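Local atomic coordinates of hypoxanthine-guanine phosphoribosyltransferase (Leishmania tarentolae, PDB entry 1PZM), a protein that probably converts guanine and hypoxanthine to their nucleoside monophosphates by transferring the phosphoribosyl group of phosphoribosylpyrophosphate onto the purine during salvage. Residues 177-182 / 193-199. Residue numbers count along the deposited sequence, not the author numbering.
Sequences AFVIGY and LRDICVL. Unlike the reference sequence in segment 193-199: Leu-193 (reference Val), Arg-194 (reference Pro). With 5GP (guanosine-5'-monophosphate), chain C.
An edge strand can read a base with one flank while its other flank completes a sheet, as the purine-binding hood of this type I phosphoribosyltransferase illustrates. Ala-177 CB touches Val-198 CG1 (4.2 Å). Phe-178, chi1 t, lays one ring face over the guanine, while its backbone O accepts a hydrogen bond from Leu-199 N (3.2 Å). Extended Val-179 faces Val-198 in an antiparallel non-hydrogen-bonded pair (CA-CA 4.6 Å); its outward N donates to GMP O6 (2.8 Å) and its O accepts from GMP N1 (2.6 Å). Ile-180 and Cys-197 form the hydrogen-bonded pair, N to O and O to N both 2.9 Å, and Ile-180 CD1, with chi1 p and chi2 t, meets Leu-193 CD1 (3.9 Å). Gly-181, phi 98°, brings CA to 3.4 Å from Asp-195 O, where a side chain would clash. Beyond it Tyr-182, in the left-handed region (55/43), hydrogen-bonds through N to Leu-193 O (2.7 Å) and packs CB on Ile-196 CG1 (3.6 Å). Arg-194 salt-bridges Asp-81 of the second subunit; strand 196-199 is central, bonded also to strand 23-28, and Ile-196 and Tyr-182 pack between strand 148-156 and helix 30-48.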
loop_
_atom_site.group_PDB
_atom_site.type_symbol
_atom_site.label_atom_id
_atom_site.label_comp_id
_atom_site.label_asym_id
_atom_site.label_seq_id
_atom_site.Cartn_x
_atom_site.Cartn_y
_atom_site.Cartn_z
ATOM N N ALA A 177 17.801 8.134 14.090
ATOM C CA ALA A 177 16.961 7.663 15.141
ATOM C C ALA A 177 16.184 6.507 14.533
ATOM O O ALA A 177 15.932 6.460 13.322
ATOM C CB ALA A 177 16.015 8.777 15.592
ATOM N N PHE A 178 15.788 5.555 15.338
ATOM C CA PHE A 178 15.027 4.494 14.714
ATOM C C PHE A 178 13.536 4.849 14.746
ATOM O O PHE A 178 12.970 5.041 15.811
ATOM C CB PHE A 178 15.321 3.177 15.375
ATOM C CG PHE A 178 14.726 2.014 14.646
ATOM C CD1 PHE A 178 13.409 1.639 14.873
ATOM C CD2 PHE A 178 15.469 1.323 13.718
ATOM C CE1 PHE A 178 12.863 0.545 14.208
ATOM C CE2 PHE A 178 14.937 0.246 13.051
ATOM C CZ PHE A 178 13.618 -0.140 13.295
ATOM N N VAL A 179 12.900 4.974 13.585
ATOM C CA VAL A 179 11.491 5.299 13.615
ATOM C C VAL A 179 10.561 4.133 13.259
ATOM O O VAL A 179 11.010 3.180 12.593
ATOM C CB VAL A 179 11.155 6.525 12.785
ATOM C CG1 VAL A 179 12.119 7.777 13.162
ATOM C CG2 VAL A 179 11.118 6.190 11.307
ATOM N N ILE A 180 9.286 4.247 13.704
ATOM C CA ILE A 180 8.235 3.269 13.440
ATOM C C ILE A 180 6.993 4.087 13.031
ATOM O O ILE A 180 6.980 5.321 13.203
ATOM C CB ILE A 180 7.935 2.420 14.719
ATOM C CG1 ILE A 180 7.430 3.370 15.841
ATOM C CG2 ILE A 180 9.218 1.597 15.160
ATOM C CD1 ILE A 180 6.815 2.704 17.042
ATOM N N GLY A 181 5.978 3.403 12.488
ATOM C CA GLY A 181 4.723 4.061 12.141
ATOM C C GLY A 181 4.623 4.427 10.677
ATOM O O GLY A 181 5.628 4.423 10.015
ATOM N N TYR A 182 3.419 4.692 10.148
ATOM C CA TYR A 182 3.316 5.161 8.747
ATOM C C TYR A 182 4.024 4.174 7.736
ATOM O O TYR A 182 4.719 4.572 6.749
ATOM C CB TYR A 182 3.750 6.632 8.638
ATOM C CG TYR A 182 3.207 7.319 7.401
ATOM C CD1 TYR A 182 1.894 7.814 7.381
ATOM C CD2 TYR A 182 3.988 7.422 6.244
ATOM C CE1 TYR A 182 1.362 8.367 6.230
ATOM C CE2 TYR A 182 3.474 7.987 5.084
ATOM C CZ TYR A 182 2.161 8.476 5.098
ATOM O OH TYR A 182 1.634 9.080 3.961
ATOM N N LEU A 193 0.545 2.398 12.574
ATOM C CA LEU A 193 0.323 3.667 13.298
ATOM C C LEU A 193 0.267 4.827 12.323
ATOM O O LEU A 193 0.998 4.856 11.307
ATOM C CB LEU A 193 1.441 3.960 14.321
ATOM C CG LEU A 193 1.916 2.819 15.254
ATOM C CD1 LEU A 193 3.032 3.360 16.232
ATOM C CD2 LEU A 193 0.818 2.140 15.979
ATOM N N ARG A 194 -0.569 5.799 12.648
ATOM C CA ARG A 194 -0.796 6.954 11.764
ATOM C C ARG A 194 0.324 7.961 11.815
ATOM O O ARG A 194 0.593 8.654 10.812
ATOM C CB ARG A 194 -2.092 7.679 12.159
ATOM C CG ARG A 194 -3.366 6.885 11.893
ATOM C CD ARG A 194 -4.661 7.732 12.228
ATOM N NE ARG A 194 -5.873 7.035 11.826
ATOM C CZ ARG A 194 -6.400 7.053 10.605
ATOM N NH1 ARG A 194 -5.803 7.731 9.614
ATOM N NH2 ARG A 194 -7.565 6.383 10.365
ATOM N N ASP A 195 1.005 8.048 12.951
ATOM C CA ASP A 195 2.060 9.045 13.115
ATOM C C ASP A 195 3.437 8.351 13.037
ATOM O O ASP A 195 3.566 7.127 13.210
ATOM C CB ASP A 195 1.945 9.810 14.429
ATOM C CG ASP A 195 0.575 10.459 14.637
ATOM O OD1 ASP A 195 0.049 11.186 13.764
ATOM O OD2 ASP A 195 -0.043 10.276 15.694
ATOM N N ILE A 196 4.445 9.139 12.749
ATOM C CA ILE A 196 5.760 8.579 12.750
ATOM C C ILE A 196 6.363 8.842 14.128
ATOM O O ILE A 196 6.426 10.015 14.587
ATOM C CB ILE A 196 6.606 9.213 11.654
ATOM C CG1 ILE A 196 6.074 8.801 10.266
ATOM C CG2 ILE A 196 8.135 8.797 11.850
ATOM C CD1 ILE A 196 6.639 9.670 9.139
ATOM N N CYS A 197 6.816 7.766 14.779
ATOM C CA CYS A 197 7.313 7.879 16.145
ATOM C C CYS A 197 8.752 7.391 16.295
ATOM O O CYS A 197 9.213 6.583 15.498
ATOM C CB CYS A 197 6.421 7.116 17.106
ATOM S SG CYS A 197 4.659 7.597 17.056
ATOM N N VAL A 198 9.457 7.892 17.302
ATOM C CA VAL A 198 10.771 7.355 17.635
ATOM C C VAL A 198 10.568 6.274 18.680
ATOM O O VAL A 198 9.952 6.521 19.709
ATOM C CB VAL A 198 11.703 8.454 18.169
ATOM C CG1 VAL A 198 13.115 7.869 18.477
ATOM C CG2 VAL A 198 11.801 9.521 17.162
ATOM N N LEU A 199 11.062 5.069 18.391
ATOM C CA LEU A 199 10.784 3.862 19.198
ATOM C C LEU A 199 11.410 3.977 20.610
ATOM O O LEU A 199 12.610 4.325 20.744
ATOM C CB LEU A 199 11.302 2.606 18.460
ATOM C CG LEU A 199 11.112 1.263 19.174
ATOM C CD1 LEU A 199 9.635 0.795 19.217
ATOM C CD2 LEU A 199 11.980 0.193 18.553
HETATM P P 5GP C . 19.770 1.569 4.304
HETATM O O1P 5GP C . 19.564 2.956 3.805
HETATM O O2P 5GP C . 20.910 1.465 5.253
HETATM O O3P 5GP C . 20.130 0.771 3.106
HETATM O "O5'" 5GP C . 18.403 1.044 4.959
HETATM C "C5'" 5GP C . 18.223 -0.305 5.413
HETATM C "C4'" 5GP C . 16.725 -0.667 5.642
HETATM O "O4'" 5GP C . 16.213 -0.228 6.910
HETATM C "C3'" 5GP C . 15.755 -0.108 4.605
HETATM O "O3'" 5GP C . 14.731 -1.052 4.280
HETATM C "C2'" 5GP C . 15.169 1.088 5.340
HETATM O "O2'" 5GP C . 13.943 1.453 4.774
HETATM C "C1'" 5GP C . 15.094 0.634 6.806
HETATM N N9 5GP C . 15.283 1.755 7.776
HETATM C C8 5GP C . 16.415 2.550 8.042
HETATM N N7 5GP C . 16.144 3.397 9.129
HETATM C C5 5GP C . 14.967 2.908 9.653
HETATM C C6 5GP C . 14.183 3.339 10.731
HETATM O O6 5GP C . 14.510 4.364 11.406
HETATM N N1 5GP C . 13.011 2.652 11.043
HETATM C C2 5GP C . 12.643 1.533 10.293
HETATM N N2 5GP C . 11.548 0.833 10.582
HETATM N N3 5GP C . 13.399 1.126 9.231
HETATM C C4 5GP C . 14.558 1.818 8.928
#